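PbSGBP-B lipoprotein (Prevotella bryantii B14, PDB 6D2Y) probably binds polysaccharide at the cell surface as a lipoprotein of a polysaccharide utilization locus, and carries a bound magnesium ion. Local coordinates at residues L55-L60 and Q127-A132; N102-V107 and Y155-D160; P133-M138 and T210-Q215; E148-G153 and K186-M191; S312-M317 and R455-K460. All blocks are in the same frame, centred on the assembly; numbering follows the deposited sequence.

The five contacts follow the elongated chain from its N-terminal part to its C-terminal domain. Contacts 1 and 2, with centres 12 Å apart, touch where Ile-130 CG2 meets Leu-157 CD1. Contact 2 reaches into the IPT/TIG domain: Phe-156 lies against Pro-133 of contact 3 and Ile-187 of contact 4. Contacts 3 and 4, 11 Å apart between centres, share a sheet through the neighbouring strands 134-138 and 148-154. Contact 5 belongs to the putative glycan-binding domain; it meets contact 3 where Lys-314 NZ reaches Pro-213 O, and the side chain of Glu-316 is about 8 Å from the magnesium ion. Contacts 1 to 4 lie away from the metal site.

Contact 1 (L55-L60 and Q127-A132); sequences LTSASL and QVTISA
Ser-57 and Ala-58 pair with Gln-127 and Val-128 as parallel neighbours, the short strand axes approaching to 4.4 Å at an angle of 33°. This parallel edge closes a mixed beta sheet: strand 57-59 is its outermost member and lies beside strand 121-129, whose other neighbour is antiparallel. The ladder is uneven. Thr-129 N gives a firm bond to Ala-58 O at 2.8 Å, whereas the bond from Ala-58 N to Gln-127 O is more bent and that from Gln-127 N to Thr-56 O is weak.

Ser-57, Gln-127 and Thr-129 direct their side chains to one face of the sheet. There the hydroxyls of Ser-57 and Thr-129 face each other, OG to OG1, over a weak hydrogen bond of 3.3 Å; Ser-57 OG meets its partner from a position between its own backbone N and carbonyl carbon (chi1 87°). The CB atoms of Ser-57 and Gln-127 come within 4.2 Å. Ala-58 and Val-128 point to the other face, where Ala-58 packs on Ile-64 of strand 63-69.

Beyond the paired residues the contact becomes apolar. Leu-60 crosses Val-128 at about a right angle, its CD2 lying 3.7 Å from Val-128 CG1. The same methyl meets Ile-130 CD1, and Leu-60 CD1 touches that atom too, so the tip of Ile-130 sits against both branches of the leucine. Where the backbones part, a water takes over: it donates to Thr-129 O at 2.7 Å and weakly accepts from Leu-60 N.

Contact 2 (N102-V107 and Y155-D160); sequences NEIPSV and YFLDYD
Tyr-159 OH donates a hydrogen bond to Pro-105 O, 2.8 Å away, and this is the direct polar link between two loops whose touching parts, 104-107 and 155-159, run 10° apart end to end. The phenol oxygen approaches almost in line with the C=O bond. The side chain of Tyr-159 sets out toward 102-107, with CG anti to its carbonyl carbon (chi1 -62°). The same hydroxyl also bonds Tyr-207 OH.

Contacts at the ring edge form a second group. Pro-105 O lies in the plane of the Tyr-159 ring, and Ser-106 O comes near that plane, 3.2 Å from CE2. Two successive carbonyl oxygens therefore meet the rim of the tyrosine.

The apolar contacts gather round Ile-104. Its CG2 lies 4.2 Å from Leu-157 CD1, and the side chain crosses Tyr-159 at about a right angle; its CD1 meets the edge of the Tyr-155 ring at CE2, 4.3 Å away. Lys-184, which forms a cation-pi contact with Tyr-155, also touches Ile-104.

One phenol, satisfied by Pro-105 O and Tyr-207 OH, thus ties a loop of the IPT/TIG domain to 102-107 through a main-chain carbonyl, a link that depends there on backbone position and not on a side-chain charge.

Contact 3 (P133-M138 and T210-Q215); sequences PSVVSM and TNAPFQ
Met-138, modelled as selenomethionine, and Phe-214 pack obliquely across the two sheets of the IPT/TIG domain, an immunoglobulin-like beta sandwich of the E-set type. Met-138 CB lies over one face of the phenyl ring, 3.7 Å from its centroid and 16° off the normal, in a CH-pi contact displaced toward the rim. The chain then bends at chi3 (-102°), carrying CE to within 3.5 Å of Phe-214 CE1, while SE makes an oblique Met-aromatic contact. The opposite face of the ring is occupied by Ala-212 CB from its own segment, and Val-136 O lies at the edge.

Val-135 crosses Phe-214 at about a right angle. Its CG1, anti to the backbone N (chi1 -175°), touches Phe-214 CZ at 3.6 Å. This methyl also meets Ala-212 CB and Pro-213 CD, so one branch of the valine gathers three residues of the opposing segment. Pro-213 is where the chain turns a corner; its CD lies 3.4 Å from Val-135 O, and its CG is near Val-136 O.

Strands 134-138 and 210-212 run nearly parallel, 8° apart, but at 6.8 Å they pack without pairing. Each has its own sheet neighbour: Val-136 and Ser-137 both face Thr-152 in a classic beta bulge, and Thr-210 and Ala-212 bond to strand 200-205. At the other end Thr-210 OG1 donates to Pro-133 O across 2.6 Å, standing above the carbonyl plane.

Contact 4 (E148-G153 and K186-M191); sequences EVTITG and KITFTM
Val-149 N donates to Phe-189 O at 2.8 Å in a nearly straight bond, and Phe-189 N returns one to Val-149 O. Ile-151 and Ile-187 exchange a second such pair, so strands 148-153 and 186-190 form a regular antiparallel ladder inside one sheet of the IPT/TIG sandwich.

On the face carrying Val-149, Ile-151, Ile-187 and Phe-189, the phenyl ring lies beside Val-149, both side chains pointing the same way. Val-149 CB stands over the ring face, toward its rim, 3.9 Å from the centroid in a CH-pi contact. Ile-151 CD1 approaches the same ring obliquely at CE1, also 3.9 Å away, and Val-149 CG2 meets CB of the selenomethionine Met-191.

The other face is more polar. Thr-150 and Thr-188 lie side by side, with CG2 of the first 3.6 Å from OG1 of the second. Lys-186 runs alongside Thr-152, then bends at its last torsion (chi4 -106°) to bring NZ to Thr-152 OG1 in a 2.9 Å hydrogen bond.

The chemistry is two-sided: buried hydrocarbon and an aromatic face turn toward Met-138 and the domain core, while threonines and a lysine line the side nearer solvent.

Contact 5 (S312-M317 and R455-K460); sequences SLKFEM and RVVPNK
Arg-455 holds its guanidinium nearly coplanar with the Glu-316 carboxylate, the planes 15° apart, while Lys-314 CB lies over one face of the guanidinium, toward its rim. Glu-316 and a water occupy its edge. The pair forms an end-on, two-pronged salt bridge: Arg-455 NH1 donates to Glu-316 OE1 at 3.0 Å, and NH2 donates to Glu-316 OE2 on its syn lone pair at 3.1 Å, both bonds nearly straight. The arginine chain, extended from CG to NE, spans the distance to this carboxylate, with Arg-455 CG 3.9 Å from Lys-314 CB.

In the backbone, Ser-312 with Val-457 and Lys-314 with Arg-455 form hydrogen-bonded antiparallel pairs in the sheet of the putative glycan-binding domain. The extended Lys-314 side chain crosses Val-457 obliquely, Lys-314 CD 3.6 Å from Val-457 CG1. Its NZ bonds a water at 3.0 Å that donates to Pro-458 O; another water accepts from Arg-455 NE and, weakly, from Lys-314 NZ.

Glu-141 forms salt bridges with both Arg-455 NH2 and Lys-314 NZ, and Lys-314 NZ also bonds Pro-213 O, linking this strand pair to the IPT/TIG domain. Glu-316 is held further by Thr-394 and Asn-453.

Glu-141 thus joins the buried Lys-314, Glu-316 and Arg-455 in a network of two acids and two bases, and probably offsets the repulsion between Lys-314 and Arg-455. With Glu-316 about 5 Å from the side chain of the magnesium ligand Asp-452, the network runs from the domain boundary to the surroundings of the metal site.

Contact 1 (L55-L60 and Q127-A132)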
# COMPACT_ATOMS: atom_id res chain seq x y z
N LEU A 55 -10.76 15.26 -31.57
CA LEU A 55 -9.84 14.55 -30.69
C LEU A 55 -8.42 14.63 -31.26
O LEU A 55 -8.20 14.32 -32.43
CB LEU A 55 -10.24 13.08 -30.54
CG LEU A 55 -11.64 12.77 -29.99
CD1 LEU A 55 -11.90 11.28 -30.04
CD2 LEU A 55 -11.79 13.30 -28.58
N THR A 56 -7.48 15.04 -30.42
CA THR A 56 -6.06 14.88 -30.70
C THR A 56 -5.45 13.72 -29.93
O THR A 56 -4.26 13.44 -30.09
CB THR A 56 -5.30 16.17 -30.36
OG1 THR A 56 -5.47 16.49 -28.98
CG2 THR A 56 -5.80 17.33 -31.21
N SER A 57 -6.25 13.03 -29.12
CA SER A 57 -5.79 11.89 -28.33
C SER A 57 -6.98 10.98 -28.06
O SER A 57 -8.14 11.37 -28.27
CB SER A 57 -5.13 12.35 -27.03
OG SER A 57 -6.11 12.51 -26.01
N ALA A 58 -6.69 9.77 -27.59
CA ALA A 58 -7.74 8.82 -27.26
C ALA A 58 -7.16 7.70 -26.42
O ALA A 58 -6.00 7.32 -26.61
CB ALA A 58 -8.39 8.23 -28.53
N SER A 59 -7.96 7.18 -25.49
CA SER A 59 -7.51 6.11 -24.62
C SER A 59 -7.50 4.79 -25.38
O SER A 59 -7.97 4.69 -26.52
CB SER A 59 -8.43 5.99 -23.41
OG SER A 59 -8.70 7.27 -22.85
N LEU A 60 -6.95 3.76 -24.74
CA LEU A 60 -7.01 2.42 -25.30
C LEU A 60 -8.46 1.96 -25.39
O LEU A 60 -9.29 2.28 -24.53
CB LEU A 60 -6.20 1.45 -24.44
CG LEU A 60 -4.73 1.81 -24.19
CD1 LEU A 60 -4.18 1.00 -23.03
CD2 LEU A 60 -3.90 1.59 -25.45
N GLN A 127 -1.95 11.00 -30.43
CA GLN A 127 -1.44 10.41 -29.20
C GLN A 127 -2.41 9.37 -28.66
O GLN A 127 -3.63 9.55 -28.71
CB GLN A 127 -1.20 11.49 -28.14
CG GLN A 127 -0.47 12.71 -28.65
CD GLN A 127 -0.47 13.85 -27.64
OE1 GLN A 127 0.36 13.90 -26.74
NE2 GLN A 127 -1.42 14.77 -27.79
N VAL A 128 -1.86 8.27 -28.15
CA VAL A 128 -2.64 7.24 -27.49
C VAL A 128 -2.50 7.47 -25.99
O VAL A 128 -1.41 7.32 -25.42
CB VAL A 128 -2.17 5.83 -27.88
CG1 VAL A 128 -2.83 4.78 -26.99
CG2 VAL A 128 -2.49 5.56 -29.35
N THR A 129 -3.60 7.84 -25.34
CA THR A 129 -3.58 8.18 -23.93
C THR A 129 -3.43 6.92 -23.09
O THR A 129 -4.23 5.98 -23.22
CB THR A 129 -4.84 8.94 -23.55
OG1 THR A 129 -4.72 10.31 -23.95
CG2 THR A 129 -5.07 8.88 -22.04
N ILE A 130 -2.41 6.89 -22.24
CA ILE A 130 -2.15 5.77 -21.33
C ILE A 130 -2.25 6.29 -19.91
O ILE A 130 -1.93 7.45 -19.62
CB ILE A 130 -0.78 5.13 -21.60
CG1 ILE A 130 -0.65 4.73 -23.07
CG2 ILE A 130 -0.55 3.92 -20.71
CD1 ILE A 130 -1.44 3.49 -23.44
N SER A 131 -2.71 5.42 -19.01
CA SER A 131 -2.86 5.79 -17.61
C SER A 131 -1.53 6.24 -17.01
O SER A 131 -0.47 5.70 -17.35
CB SER A 131 -3.43 4.62 -16.81
OG SER A 131 -3.62 4.97 -15.45
N ALA A 132 -1.60 7.23 -16.13
CA ALA A 132 -0.43 7.68 -15.39
C ALA A 132 0.05 6.58 -14.45
O ALA A 132 -0.70 5.64 -14.15
CB ALA A 132 -0.77 8.95 -14.61
O HOH W 1 -5.46 4.22 -21.66

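Contact 2 (N102-V107 and Y155-D160)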
# COMPACT_ATOMS: atom_id res chain seq x y z
N ASN A 102 -5.82 -2.27 -27.69
CA ASN A 102 -5.80 -2.30 -26.23
C ASN A 102 -4.38 -2.36 -25.68
O ASN A 102 -4.15 -1.93 -24.54
CB ASN A 102 -6.61 -3.49 -25.72
CG ASN A 102 -7.08 -3.30 -24.28
OD1 ASN A 102 -7.87 -4.09 -23.76
ND2 ASN A 102 -6.61 -2.24 -23.64
N GLU A 103 -3.43 -2.88 -26.45
CA GLU A 103 -2.10 -3.13 -25.91
C GLU A 103 -1.29 -1.85 -25.78
O GLU A 103 -1.41 -0.93 -26.60
CB GLU A 103 -1.35 -4.13 -26.81
CG GLU A 103 -1.91 -5.54 -26.74
CD GLU A 103 -2.00 -6.05 -25.31
OE1 GLU A 103 -1.04 -5.86 -24.54
OE2 GLU A 103 -3.04 -6.64 -24.96
N ILE A 104 -0.48 -1.79 -24.73
CA ILE A 104 0.42 -0.65 -24.52
C ILE A 104 1.51 -0.67 -25.59
O ILE A 104 2.13 -1.73 -25.82
CB ILE A 104 1.02 -0.70 -23.11
CG1 ILE A 104 0.04 -0.14 -22.09
CG2 ILE A 104 2.34 0.05 -23.06
CD1 ILE A 104 0.08 -0.85 -20.76
N PRO A 105 1.79 0.44 -26.26
CA PRO A 105 2.85 0.44 -27.27
C PRO A 105 4.24 0.34 -26.64
O PRO A 105 4.53 0.99 -25.63
CB PRO A 105 2.66 1.78 -27.99
CG PRO A 105 2.00 2.66 -26.95
CD PRO A 105 1.11 1.75 -26.15
N SER A 106 5.10 -0.47 -27.26
CA SER A 106 6.46 -0.64 -26.75
C SER A 106 7.37 0.50 -27.21
O SER A 106 8.22 0.96 -26.45
CB SER A 106 7.03 -1.98 -27.20
OG SER A 106 6.47 -3.04 -26.43
N VAL A 107 7.21 0.95 -28.45
CA VAL A 107 7.89 2.14 -28.97
C VAL A 107 6.80 3.15 -29.34
O VAL A 107 5.96 2.88 -30.20
CB VAL A 107 8.81 1.81 -30.15
CG1 VAL A 107 8.10 0.94 -31.17
CG2 VAL A 107 9.32 3.11 -30.80
N TYR A 155 1.73 0.65 -14.47
CA TYR A 155 1.96 1.63 -15.53
C TYR A 155 3.30 2.35 -15.36
O TYR A 155 3.40 3.57 -15.55
CB TYR A 155 0.80 2.62 -15.63
CG TYR A 155 -0.53 1.95 -15.89
CD1 TYR A 155 -1.51 1.91 -14.91
CD2 TYR A 155 -0.80 1.35 -17.11
CE1 TYR A 155 -2.73 1.29 -15.14
CE2 TYR A 155 -2.01 0.73 -17.36
CZ TYR A 155 -2.97 0.70 -16.37
OH TYR A 155 -4.17 0.09 -16.61
N PHE A 156 4.33 1.60 -14.99
CA PHE A 156 5.71 2.09 -14.99
C PHE A 156 6.29 1.80 -16.37
O PHE A 156 6.87 0.74 -16.61
CB PHE A 156 6.53 1.44 -13.89
CG PHE A 156 6.02 1.72 -12.50
CD1 PHE A 156 5.46 2.95 -12.19
CD2 PHE A 156 6.12 0.75 -11.51
CE1 PHE A 156 5.00 3.20 -10.91
CE2 PHE A 156 5.65 1.00 -10.24
CZ PHE A 156 5.09 2.23 -9.93
N LEU A 157 6.12 2.74 -17.29
CA LEU A 157 6.53 2.56 -18.68
C LEU A 157 7.66 3.53 -19.00
O LEU A 157 7.50 4.75 -18.86
CB LEU A 157 5.35 2.76 -19.62
CG LEU A 157 4.04 2.15 -19.09
CD1 LEU A 157 2.84 2.70 -19.85
CD2 LEU A 157 4.09 0.63 -19.16
N ASP A 158 8.79 2.99 -19.43
CA ASP A 158 10.01 3.74 -19.70
C ASP A 158 10.32 3.69 -21.19
O ASP A 158 10.34 2.60 -21.79
CB ASP A 158 11.18 3.18 -18.89
CG ASP A 158 12.47 3.94 -19.10
OD1 ASP A 158 12.50 5.16 -18.83
OD2 ASP A 158 13.46 3.31 -19.53
N TYR A 159 10.56 4.85 -21.80
CA TYR A 159 10.84 4.96 -23.22
C TYR A 159 12.13 5.72 -23.44
O TYR A 159 12.57 6.50 -22.59
CB TYR A 159 9.70 5.66 -23.98
CG TYR A 159 8.37 4.96 -23.92
CD1 TYR A 159 7.34 5.45 -23.13
CD2 TYR A 159 8.12 3.81 -24.66
CE1 TYR A 159 6.11 4.82 -23.07
CE2 TYR A 159 6.90 3.17 -24.61
CZ TYR A 159 5.89 3.68 -23.82
OH TYR A 159 4.67 3.06 -23.76
N ASP A 160 12.74 5.49 -24.61
CA ASP A 160 13.93 6.24 -24.99
C ASP A 160 13.65 7.73 -25.09
O ASP A 160 14.36 8.55 -24.50
CB ASP A 160 14.47 5.72 -26.33
CG ASP A 160 15.00 4.30 -26.23
OD1 ASP A 160 15.42 3.75 -27.27
OD2 ASP A 160 15.00 3.74 -25.11

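Contact 3 (P133-M138 and T210-Q215)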
# COMPACT_ATOMS: atom_id res chain seq x y z
N PRO A 133 1.29 6.66 -13.98
CA PRO A 133 1.79 5.62 -13.07
C PRO A 133 0.99 5.59 -11.78
O PRO A 133 0.56 6.62 -11.26
CB PRO A 133 3.25 6.03 -12.82
CG PRO A 133 3.60 6.90 -13.96
CD PRO A 133 2.35 7.63 -14.32
N SER A 134 0.79 4.38 -11.26
CA SER A 134 0.17 4.18 -9.96
C SER A 134 1.23 3.64 -9.01
O SER A 134 1.92 2.67 -9.34
CB SER A 134 -1.01 3.21 -10.04
OG SER A 134 -0.58 1.87 -9.94
N VAL A 135 1.37 4.27 -7.85
CA VAL A 135 2.37 3.90 -6.86
C VAL A 135 1.64 3.36 -5.64
O VAL A 135 0.76 4.03 -5.08
CB VAL A 135 3.27 5.08 -6.48
CG1 VAL A 135 4.37 4.63 -5.54
CG2 VAL A 135 3.84 5.72 -7.73
N VAL A 136 1.99 2.14 -5.23
CA VAL A 136 1.29 1.51 -4.12
C VAL A 136 2.22 1.32 -2.93
O VAL A 136 1.94 1.82 -1.83
CB VAL A 136 0.65 0.18 -4.56
CG1 VAL A 136 0.03 -0.52 -3.36
CG2 VAL A 136 -0.39 0.42 -5.63
N SER A 137 3.32 0.60 -3.12
CA SER A 137 4.14 0.21 -1.99
C SER A 137 5.62 0.35 -2.31
O SER A 137 6.03 0.30 -3.47
CB SER A 137 3.86 -1.24 -1.56
OG SER A 137 4.11 -2.14 -2.63
N MSE A 138 6.42 0.51 -1.26
CA MSE A 138 7.86 0.49 -1.37
C MSE A 138 8.33 -0.68 -0.52
O MSE A 138 7.75 -0.95 0.53
CB MSE A 138 8.47 1.82 -0.90
CG MSE A 138 9.82 2.14 -1.51
SE MSE A 138 10.92 3.29 -0.40
CE MSE A 138 10.67 4.98 -1.26
N THR A 210 2.66 11.20 -10.50
CA THR A 210 1.82 10.76 -9.40
C THR A 210 2.65 10.65 -8.13
O THR A 210 3.74 10.07 -8.15
CB THR A 210 1.13 9.43 -9.70
OG1 THR A 210 2.07 8.54 -10.32
CG2 THR A 210 -0.06 9.63 -10.63
N ASN A 211 2.14 11.21 -7.04
CA ASN A 211 2.85 11.19 -5.76
C ASN A 211 2.77 9.81 -5.12
O ASN A 211 1.72 9.16 -5.14
CB ASN A 211 2.27 12.23 -4.81
CG ASN A 211 2.89 13.60 -4.99
OD1 ASN A 211 3.00 14.11 -6.11
ND2 ASN A 211 3.31 14.21 -3.89
N ALA A 212 3.88 9.37 -4.55
CA ALA A 212 3.92 8.11 -3.83
C ALA A 212 3.27 8.27 -2.46
O ALA A 212 3.38 9.32 -1.83
CB ALA A 212 5.35 7.63 -3.67
N PRO A 213 2.59 7.23 -1.97
CA PRO A 213 1.96 7.32 -0.64
C PRO A 213 2.94 7.03 0.49
O PRO A 213 2.57 6.41 1.49
CB PRO A 213 0.86 6.26 -0.70
CG PRO A 213 1.42 5.23 -1.63
CD PRO A 213 2.24 5.98 -2.66
N PHE A 214 4.19 7.47 0.33
CA PHE A 214 5.20 7.24 1.35
C PHE A 214 6.35 8.21 1.14
O PHE A 214 6.50 8.80 0.07
CB PHE A 214 5.71 5.79 1.33
CG PHE A 214 5.97 5.26 -0.05
CD1 PHE A 214 7.05 5.71 -0.80
CD2 PHE A 214 5.13 4.30 -0.61
CE1 PHE A 214 7.29 5.21 -2.07
CE2 PHE A 214 5.37 3.80 -1.88
CZ PHE A 214 6.45 4.26 -2.61
N GLN A 215 7.16 8.36 2.18
CA GLN A 215 8.36 9.18 2.13
C GLN A 215 9.55 8.33 2.57
O GLN A 215 9.39 7.29 3.22
CB GLN A 215 8.24 10.43 3.02
CG GLN A 215 7.12 11.38 2.61
CD GLN A 215 7.03 12.59 3.51
OE1 GLN A 215 7.48 12.57 4.66
NE2 GLN A 215 6.45 13.67 2.99

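Contact 4 (E148-G153 and K186-M191)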
# COMPACT_ATOMS: atom_id res chain seq x y z
N GLU A 148 18.91 -2.92 -1.93
CA GLU A 148 18.06 -3.03 -3.12
C GLU A 148 16.63 -2.68 -2.74
O GLU A 148 16.04 -3.31 -1.86
CB GLU A 148 18.14 -4.43 -3.71
CG GLU A 148 17.56 -4.53 -5.11
CD GLU A 148 17.33 -5.97 -5.55
OE1 GLU A 148 16.39 -6.60 -5.01
OE2 GLU A 148 18.08 -6.46 -6.42
N VAL A 149 16.07 -1.67 -3.41
CA VAL A 149 14.72 -1.19 -3.13
C VAL A 149 13.85 -1.44 -4.35
O VAL A 149 14.28 -1.23 -5.49
CB VAL A 149 14.73 0.31 -2.77
CG1 VAL A 149 13.36 0.75 -2.28
CG2 VAL A 149 15.79 0.61 -1.73
N THR A 150 12.63 -1.90 -4.11
CA THR A 150 11.65 -2.12 -5.16
C THR A 150 10.39 -1.33 -4.85
O THR A 150 9.90 -1.35 -3.71
CB THR A 150 11.31 -3.61 -5.31
OG1 THR A 150 10.71 -4.09 -4.11
CG2 THR A 150 12.56 -4.41 -5.62
N ILE A 151 9.87 -0.63 -5.85
CA ILE A 151 8.62 0.13 -5.73
C ILE A 151 7.58 -0.58 -6.59
O ILE A 151 7.77 -0.75 -7.80
CB ILE A 151 8.80 1.59 -6.17
CG1 ILE A 151 9.42 2.41 -5.04
CG2 ILE A 151 7.47 2.20 -6.57
CD1 ILE A 151 9.97 3.74 -5.48
N THR A 152 6.48 -0.99 -5.96
CA THR A 152 5.44 -1.75 -6.63
C THR A 152 4.27 -0.85 -6.99
O THR A 152 3.89 0.03 -6.22
CB THR A 152 4.95 -2.90 -5.74
OG1 THR A 152 6.08 -3.61 -5.20
CG2 THR A 152 4.09 -3.87 -6.54
N GLY A 153 3.71 -1.08 -8.17
CA GLY A 153 2.56 -0.32 -8.63
C GLY A 153 2.06 -0.78 -9.98
O GLY A 153 1.86 -1.98 -10.20
N LYS A 186 6.85 -3.00 -11.35
CA LYS A 186 7.89 -2.87 -10.34
C LYS A 186 9.07 -2.09 -10.88
O LYS A 186 9.51 -2.30 -12.02
CB LYS A 186 8.36 -4.25 -9.85
CG LYS A 186 7.25 -5.14 -9.29
CD LYS A 186 7.78 -6.13 -8.26
CE LYS A 186 6.63 -6.84 -7.54
NZ LYS A 186 6.44 -6.35 -6.15
N ILE A 187 9.58 -1.17 -10.06
CA ILE A 187 10.81 -0.44 -10.32
C ILE A 187 11.83 -0.86 -9.26
O ILE A 187 11.52 -0.85 -8.07
CB ILE A 187 10.59 1.08 -10.28
CG1 ILE A 187 9.57 1.51 -11.34
CG2 ILE A 187 11.91 1.82 -10.46
CD1 ILE A 187 9.11 2.94 -11.17
N THR A 188 13.03 -1.22 -9.70
CA THR A 188 14.08 -1.68 -8.80
C THR A 188 15.28 -0.75 -8.90
O THR A 188 15.75 -0.47 -10.01
CB THR A 188 14.49 -3.12 -9.12
OG1 THR A 188 13.32 -3.95 -9.15
CG2 THR A 188 15.45 -3.65 -8.07
N PHE A 189 15.78 -0.29 -7.76
CA PHE A 189 16.93 0.59 -7.74
C PHE A 189 17.75 0.35 -6.48
O PHE A 189 17.27 -0.22 -5.50
CB PHE A 189 16.52 2.07 -7.84
CG PHE A 189 15.81 2.60 -6.61
CD1 PHE A 189 14.45 2.38 -6.44
CD2 PHE A 189 16.50 3.31 -5.65
CE1 PHE A 189 13.80 2.87 -5.32
CE2 PHE A 189 15.85 3.80 -4.52
CZ PHE A 189 14.50 3.58 -4.36
N THR A 190 19.01 0.79 -6.53
CA THR A 190 19.91 0.72 -5.39
C THR A 190 19.92 2.08 -4.69
O THR A 190 20.27 3.09 -5.31
CB THR A 190 21.32 0.32 -5.83
OG1 THR A 190 21.29 -0.95 -6.48
CG2 THR A 190 22.24 0.22 -4.62
N MSE A 191 19.53 2.09 -3.42
CA MSE A 191 19.36 3.32 -2.64
C MSE A 191 20.64 4.14 -2.56
O MSE A 191 21.63 3.68 -1.99
CB MSE A 191 18.87 2.96 -1.24
CG MSE A 191 18.85 4.09 -0.22
SE MSE A 191 17.79 5.59 -0.84
CE MSE A 191 16.05 4.72 -0.91

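Contact 5 (S312-M317 and R455-K460)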
# COMPACT_ATOMS: atom_id res chain seq x y z
N SER A 312 -3.66 4.72 7.01
CA SER A 312 -3.20 3.34 7.11
C SER A 312 -2.19 3.22 8.23
O SER A 312 -1.43 4.15 8.52
CB SER A 312 -2.56 2.86 5.79
OG SER A 312 -3.49 2.88 4.73
N LEU A 313 -2.19 2.05 8.88
CA LEU A 313 -1.15 1.70 9.84
C LEU A 313 0.02 1.08 9.09
O LEU A 313 -0.16 0.19 8.26
CB LEU A 313 -1.70 0.72 10.88
CG LEU A 313 -0.74 0.27 11.98
CD1 LEU A 313 -0.67 1.28 13.12
CD2 LEU A 313 -1.15 -1.10 12.50
N LYS A 314 1.23 1.57 9.38
CA LYS A 314 2.44 1.10 8.72
C LYS A 314 3.50 0.79 9.77
O LYS A 314 3.52 1.38 10.85
CB LYS A 314 2.99 2.13 7.73
CG LYS A 314 2.40 2.06 6.33
CD LYS A 314 3.14 3.01 5.40
CE LYS A 314 2.54 3.00 4.01
NZ LYS A 314 3.15 4.05 3.15
N PHE A 315 4.39 -0.13 9.42
CA PHE A 315 5.52 -0.50 10.26
C PHE A 315 6.50 -1.31 9.41
O PHE A 315 6.13 -1.90 8.39
CB PHE A 315 5.09 -1.31 11.49
CG PHE A 315 4.42 -2.62 11.17
CD1 PHE A 315 3.05 -2.69 10.99
CD2 PHE A 315 5.17 -3.79 11.08
CE1 PHE A 315 2.43 -3.90 10.71
CE2 PHE A 315 4.56 -5.00 10.79
CZ PHE A 315 3.19 -5.05 10.61
N GLU A 316 7.76 -1.33 9.85
CA GLU A 316 8.77 -2.18 9.25
C GLU A 316 8.92 -3.46 10.06
O GLU A 316 8.79 -3.45 11.29
CB GLU A 316 10.12 -1.45 9.16
CG GLU A 316 10.30 -0.61 7.90
CD GLU A 316 9.50 0.68 7.94
OE1 GLU A 316 9.51 1.35 8.99
OE2 GLU A 316 8.87 1.03 6.92
N MSE A 317 9.17 -4.56 9.37
CA MSE A 317 9.11 -5.88 9.98
C MSE A 317 10.22 -6.80 9.48
O MSE A 317 10.54 -6.84 8.29
CB MSE A 317 7.74 -6.51 9.71
CG MSE A 317 7.51 -7.91 10.24
SE MSE A 317 5.77 -8.51 9.58
CE MSE A 317 5.47 -10.11 10.61
N ARG A 455 3.46 3.35 12.75
CA ARG A 455 2.98 4.70 12.46
C ARG A 455 1.64 4.63 11.75
O ARG A 455 1.24 3.58 11.23
CB ARG A 455 4.00 5.48 11.61
CG ARG A 455 4.32 4.81 10.27
CD ARG A 455 5.48 5.50 9.57
NE ARG A 455 5.79 4.88 8.28
CZ ARG A 455 6.66 3.89 8.10
NH1 ARG A 455 7.32 3.39 9.14
NH2 ARG A 455 6.88 3.40 6.89
N VAL A 456 0.94 5.76 11.71
CA VAL A 456 -0.29 5.90 10.94
C VAL A 456 -0.10 7.03 9.94
O VAL A 456 0.33 8.13 10.30
CB VAL A 456 -1.52 6.14 11.84
CG1 VAL A 456 -1.36 7.39 12.70
CG2 VAL A 456 -2.78 6.24 10.99
N VAL A 457 -0.42 6.75 8.68
CA VAL A 457 -0.02 7.61 7.56
C VAL A 457 -1.17 7.73 6.59
O VAL A 457 -1.99 6.81 6.44
CB VAL A 457 1.22 7.05 6.84
CG1 VAL A 457 0.88 5.79 6.06
CG2 VAL A 457 1.91 8.08 5.96
N PRO A 458 -1.30 8.89 5.93
CA PRO A 458 -2.35 9.04 4.92
C PRO A 458 -2.20 8.02 3.79
O PRO A 458 -1.09 7.66 3.40
CB PRO A 458 -2.15 10.47 4.40
CG PRO A 458 -1.49 11.18 5.52
CD PRO A 458 -0.62 10.17 6.21
N ASN A 459 -3.34 7.57 3.28
CA ASN A 459 -3.33 6.62 2.17
C ASN A 459 -2.74 7.24 0.92
O ASN A 459 -2.19 6.53 0.07
CB ASN A 459 -4.74 6.10 1.91
CG ASN A 459 -5.19 5.10 2.94
OD1 ASN A 459 -4.46 4.79 3.89
ND2 ASN A 459 -6.40 4.57 2.78
N LYS A 460 -2.85 8.56 0.78
CA LYS A 460 -2.20 9.29 -0.30
C LYS A 460 -1.48 10.51 0.27
O LYS A 460 -2.11 11.44 0.77
CB LYS A 460 -3.21 9.71 -1.37
CG LYS A 460 -4.33 8.71 -1.63
CD LYS A 460 -5.69 9.39 -1.65
CE LYS A 460 -6.82 8.37 -1.64
NZ LYS A 460 -8.15 9.02 -1.73
OXT LYS A 460 -0.25 10.60 0.24
O HOH W 2 4.91 5.80 5.41
O HOH W 3 0.27 4.93 2.73